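Local atomic coordinates of alpha,alpha-trehalose-phosphate synthase (UDP-forming) (Burkholderia xenovorans, PDB entry 5V0T), a protein that belongs to glycosyltransferase family 20 and adopts the GT-B fold, in which two Rossmann-like domains face each other across a cleft. Residues Asp53-Ser57 against Gly58-Ile62; Gln171-Leu174 against Ala175-Pro178. All coordinates share one frame; numbering follows the deposited sequence.

Contact 1 (Asp53-Ser57 against Gly58-Ile62)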
loop_
_atom_site.group_PDB
_atom_site.type_symbol
_atom_site.label_atom_id
_atom_site.label_comp_id
_atom_site.label_asym_id
_atom_site.label_seq_id
_atom_site.Cartn_x
_atom_site.Cartn_y
_atom_site.Cartn_z
ATOM N N ASP A 53 -18.622 7.909 -1.422
ATOM C CA ASP A 53 -20.012 7.830 -0.997
ATOM C C ASP A 53 -20.760 6.767 -1.793
ATOM O O ASP A 53 -20.437 6.486 -2.953
ATOM C CB ASP A 53 -20.714 9.173 -1.180
ATOM C CG ASP A 53 -20.066 10.281 -0.371
ATOM O OD1 ASP A 53 -19.620 10.010 0.764
ATOM O OD2 ASP A 53 -19.998 11.415 -0.889
ATOM N N VAL A 54 -21.781 6.196 -1.162
ATOM C CA VAL A 54 -22.607 5.152 -1.754
ATOM C C VAL A 54 -24.059 5.613 -1.711
ATOM O O VAL A 54 -24.534 6.074 -0.666
ATOM C CB VAL A 54 -22.439 3.811 -1.016
ATOM C CG1 VAL A 54 -23.301 2.735 -1.673
ATOM C CG2 VAL A 54 -20.976 3.391 -0.988
ATOM N N LEU A 55 -24.767 5.472 -2.834
ATOM C CA LEU A 55 -26.141 5.949 -2.962
ATOM C C LEU A 55 -27.132 4.793 -2.875
ATOM O O LEU A 55 -26.961 3.768 -3.544
ATOM C CB LEU A 55 -26.345 6.688 -4.285
ATOM C CG LEU A 55 -25.460 7.890 -4.597
ATOM C CD1 LEU A 55 -25.978 8.606 -5.849
ATOM C CD2 LEU A 55 -25.413 8.841 -3.420
ATOM N N SER A 56 -28.177 4.973 -2.063
ATOM C CA SER A 56 -29.282 4.021 -2.004
ATOM C C SER A 56 -30.262 4.216 -3.152
ATOM O O SER A 56 -30.966 3.272 -3.525
ATOM C CB SER A 56 -30.030 4.154 -0.675
ATOM O OG SER A 56 -29.145 4.123 0.429
ATOM N N SER A 57 -30.331 5.421 -3.710
ATOM C CA SER A 57 -31.263 5.738 -4.784
ATOM C C SER A 57 -30.763 6.992 -5.489
ATOM O O SER A 57 -29.791 7.622 -5.063
ATOM C CB SER A 57 -32.688 5.934 -4.253
ATOM O OG SER A 57 -32.728 7.020 -3.344
ATOM N N GLY A 58 -31.446 7.353 -6.566
ATOM C CA GLY A 58 -31.022 8.472 -7.376
ATOM C C GLY A 58 -29.938 8.083 -8.366
ATOM O O GLY A 58 -29.656 6.906 -8.611
ATOM N N GLN A 59 -29.314 9.109 -8.938
ATOM C CA GLN A 59 -28.283 8.943 -9.950
ATOM C C GLN A 59 -26.996 9.631 -9.514
ATOM O O GLN A 59 -27.043 10.783 -9.057
ATOM C CB GLN A 59 -28.747 9.519 -11.294
ATOM C CG GLN A 59 -29.941 8.797 -11.884
ATOM C CD GLN A 59 -29.663 7.323 -12.118
ATOM O OE1 GLN A 59 -28.612 6.955 -12.644
ATOM N NE2 GLN A 59 -30.601 6.471 -11.717
ATOM N N PRO A 60 -25.840 8.979 -9.632
ATOM C CA PRO A 60 -24.582 9.664 -9.324
ATOM C C PRO A 60 -24.322 10.781 -10.320
ATOM O O PRO A 60 -24.681 10.690 -11.494
ATOM C CB PRO A 60 -23.524 8.558 -9.447
ATOM C CG PRO A 60 -24.289 7.269 -9.394
ATOM C CD PRO A 60 -25.617 7.581 -10.031
ATOM N N GLN A 61 -23.699 11.847 -9.834
ATOM C CA GLN A 61 -23.369 13.005 -10.656
ATOM C C GLN A 61 -21.931 13.401 -10.367
ATOM O O GLN A 61 -21.540 13.504 -9.201
ATOM C CB GLN A 61 -24.312 14.187 -10.378
ATOM N N ILE A 62 -21.145 13.611 -11.424
ATOM C CA ILE A 62 -19.753 13.982 -11.225
ATOM C C ILE A 62 -19.674 15.354 -10.564
ATOM O O ILE A 62 -20.520 16.230 -10.792
ATOM C CB ILE A 62 -18.989 13.941 -12.560
ATOM C CG1 ILE A 62 -17.482 13.964 -12.309
ATOM C CG2 ILE A 62 -19.401 15.089 -13.461
ATOM C CD1 ILE A 62 -16.706 13.048 -13.215
#
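Leu55 packs its CD1 methyl onto Pro60, and this apolar pair carries the close part of the contact. Leu55 CD1 lies 3.8 Å from Pro60 N and 4.1 Å from Pro60 CG, and even the farthest ring atom, Pro60 CB, is 4.4 Å from Leu55 CD1, so the methyl sits over one face of the ring. The side chain reaches there because CG is anti to the carbonyl carbon and CD1 is then extended away from CA (chi2 -171°). The same methyl also meets the carbonyl carbon of Gln59, with Leu55 CD1 to Gln59 C at 3.9 Å. The two residues flank the bend at 56-59, in the link between strand 53-55 and strand 63-67, both of which pair with strand 70-78 in the N-terminal Rossmann-like domain. Strand 70-78 also packs against this pair: Leu55 rests on Ala76, Pro60 on Ile75 and Met78. The bend itself is loose by comparison. Ser57, Gly58 and Gln59 are exposed, and no hydrogen bond joins the two segments. Ser57 OG stands 3.5 Å from Gly58 N at an angle too poor for bonding, while Gly58 turns the chain with a positive phi of 83°, a conformation open chiefly to glycine.

Contact 2 (Gln171-Leu174 against Ala175-Pro178)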
loop_
_atom_site.group_PDB
_atom_site.type_symbol
_atom_site.label_atom_id
_atom_site.label_comp_id
_atom_site.label_asym_id
_atom_site.label_seq_id
_atom_site.Cartn_x
_atom_site.Cartn_y
_atom_site.Cartn_z
ATOM N N GLN A 171 1.083 -19.064 -10.997
ATOM C CA GLN A 171 0.343 -20.214 -10.472
ATOM C C GLN A 171 -0.709 -19.793 -9.460
ATOM O O GLN A 171 -1.732 -20.469 -9.304
ATOM C CB GLN A 171 1.291 -21.227 -9.815
ATOM C CG GLN A 171 2.025 -22.114 -10.790
ATOM C CD GLN A 171 1.051 -22.971 -11.599
ATOM O OE1 GLN A 171 0.143 -23.585 -11.043
ATOM N NE2 GLN A 171 1.208 -22.968 -12.912
ATOM N N VAL A 172 -0.442 -18.718 -8.728
ATOM C CA VAL A 172 -1.390 -18.182 -7.762
ATOM C C VAL A 172 -2.496 -17.399 -8.469
ATOM O O VAL A 172 -3.671 -17.486 -8.093
ATOM C CB VAL A 172 -0.627 -17.318 -6.736
ATOM C CG1 VAL A 172 -1.581 -16.485 -5.899
ATOM C CG2 VAL A 172 0.259 -18.216 -5.840
ATOM N N LEU A 173 -2.148 -16.666 -9.528
ATOM C CA LEU A 173 -3.147 -15.912 -10.287
ATOM C C LEU A 173 -4.172 -16.840 -10.948
ATOM O O LEU A 173 -5.334 -16.458 -11.122
ATOM C CB LEU A 173 -2.449 -15.047 -11.335
ATOM C CG LEU A 173 -3.336 -14.180 -12.247
ATOM C CD1 LEU A 173 -4.136 -13.176 -11.411
ATOM C CD2 LEU A 173 -2.488 -13.465 -13.281
ATOM N N LEU A 174 -3.776 -18.072 -11.281
ATOM C CA LEU A 174 -4.699 -19.027 -11.897
ATOM C C LEU A 174 -5.917 -19.324 -11.030
ATOM O O LEU A 174 -6.924 -19.815 -11.554
ATOM C CB LEU A 174 -3.991 -20.343 -12.212
ATOM C CG LEU A 174 -2.865 -20.281 -13.245
ATOM C CD1 LEU A 174 -2.252 -21.680 -13.448
ATOM C CD2 LEU A 174 -3.365 -19.693 -14.542
ATOM N N ALA A 175 -5.845 -19.055 -9.721
ATOM C CA ALA A 175 -6.998 -19.242 -8.850
ATOM C C ALA A 175 -8.117 -18.248 -9.140
ATOM O O ALA A 175 -9.266 -18.510 -8.775
ATOM C CB ALA A 175 -6.587 -19.121 -7.378
ATOM N N VAL A 176 -7.809 -17.111 -9.751
ATOM C CA VAL A 176 -8.831 -16.136 -10.137
ATOM C C VAL A 176 -9.455 -16.649 -11.429
ATOM O O VAL A 176 -8.779 -16.653 -12.463
ATOM C CB VAL A 176 -8.230 -14.731 -10.320
ATOM C CG1 VAL A 176 -9.294 -13.726 -10.750
ATOM C CG2 VAL A 176 -7.540 -14.262 -9.041
ATOM N N PRO A 177 -10.708 -17.101 -11.429
ATOM C CA PRO A 177 -11.237 -17.798 -12.613
ATOM C C PRO A 177 -11.128 -16.955 -13.877
ATOM O O PRO A 177 -10.681 -17.475 -14.910
ATOM C CB PRO A 177 -12.694 -18.098 -12.218
ATOM C CG PRO A 177 -12.587 -18.321 -10.727
ATOM C CD PRO A 177 -11.646 -17.196 -10.294
ATOM N N PRO A 178 -11.447 -15.621 -13.853
ATOM C CA PRO A 178 -11.252 -14.830 -15.086
ATOM C C PRO A 178 -9.844 -14.260 -15.263
ATOM O O PRO A 178 -9.691 -13.168 -15.817
ATOM C CB PRO A 178 -12.282 -13.701 -14.941
ATOM C CG PRO A 178 -12.379 -13.490 -13.480
ATOM C CD PRO A 178 -12.195 -14.841 -12.840
#
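Val172 meets Ala175 through its carbonyl: Ala175 N donates to Val172 O at 3.1 Å, and the methyl carbon Ala175 CB rests 3.4 Å from that same oxygen. The bond spans three residues, and its N-H comes from above the carbonyl plane, 54° out of it. One residue further on, Leu173 repeats the pattern. Val176 N donates to Leu173 O at 2.9 Å with an N-H...O angle of 155°, closing a type I beta turn from Leu173 to Val176. The same residues touch through their side chains: Leu173 holds CG anti to its backbone N (chi1 180°), and Leu173 CD1 comes to 4.3 Å from Val176 CG2, a light apolar contact. Both side chains are buried. Leu173 packs on Phe98, Val183 and Tyr206, among others, whereas Val176 packs on Thr93, Ala97 and Leu182. Leu174, the last residue before the junction, starts its side chain away from Ala175-Pro178, and the side chain packs on His179 and Tyr206. At Val176 the backbone leaves helical angles, and Pro177 and Pro178, which follow, have no amide hydrogen to continue the bonding. Pro178 stands at the N-cap of helix 179-186. Two successive i to i+3 backbone bonds, the second closing the type I turn, and a proline pair thus make a short helix-to-helix connection, joining helix 170-173 to helix 179-186 in the N-terminal Rossmann-like domain of this GT-B fold.

How the contacts relate
Contact 1 and contact 2 do not touch: their centres are about 33 Å apart and their nearest atoms about 23 Å. Contact 1 closes in sequence before contact 2 opens, and their centres lie about 28 Å and 22 Å from the centre of the chain. Helix 79-98 is a neighbour of both: Val54, which takes no part in contact 1 itself, touches Arg79 and Tyr82 near its start, whereas Val176 of 175-178 touches Thr93 and Ala97 near its end. The same helix supplies Tyr86 and Trp95 to the pocket of 6-O-phosphono-alpha-D-glucopyranose. Neither contact contributes a residue to that pocket, although contact 2 follows its members His164 and Ile165 closely in sequence.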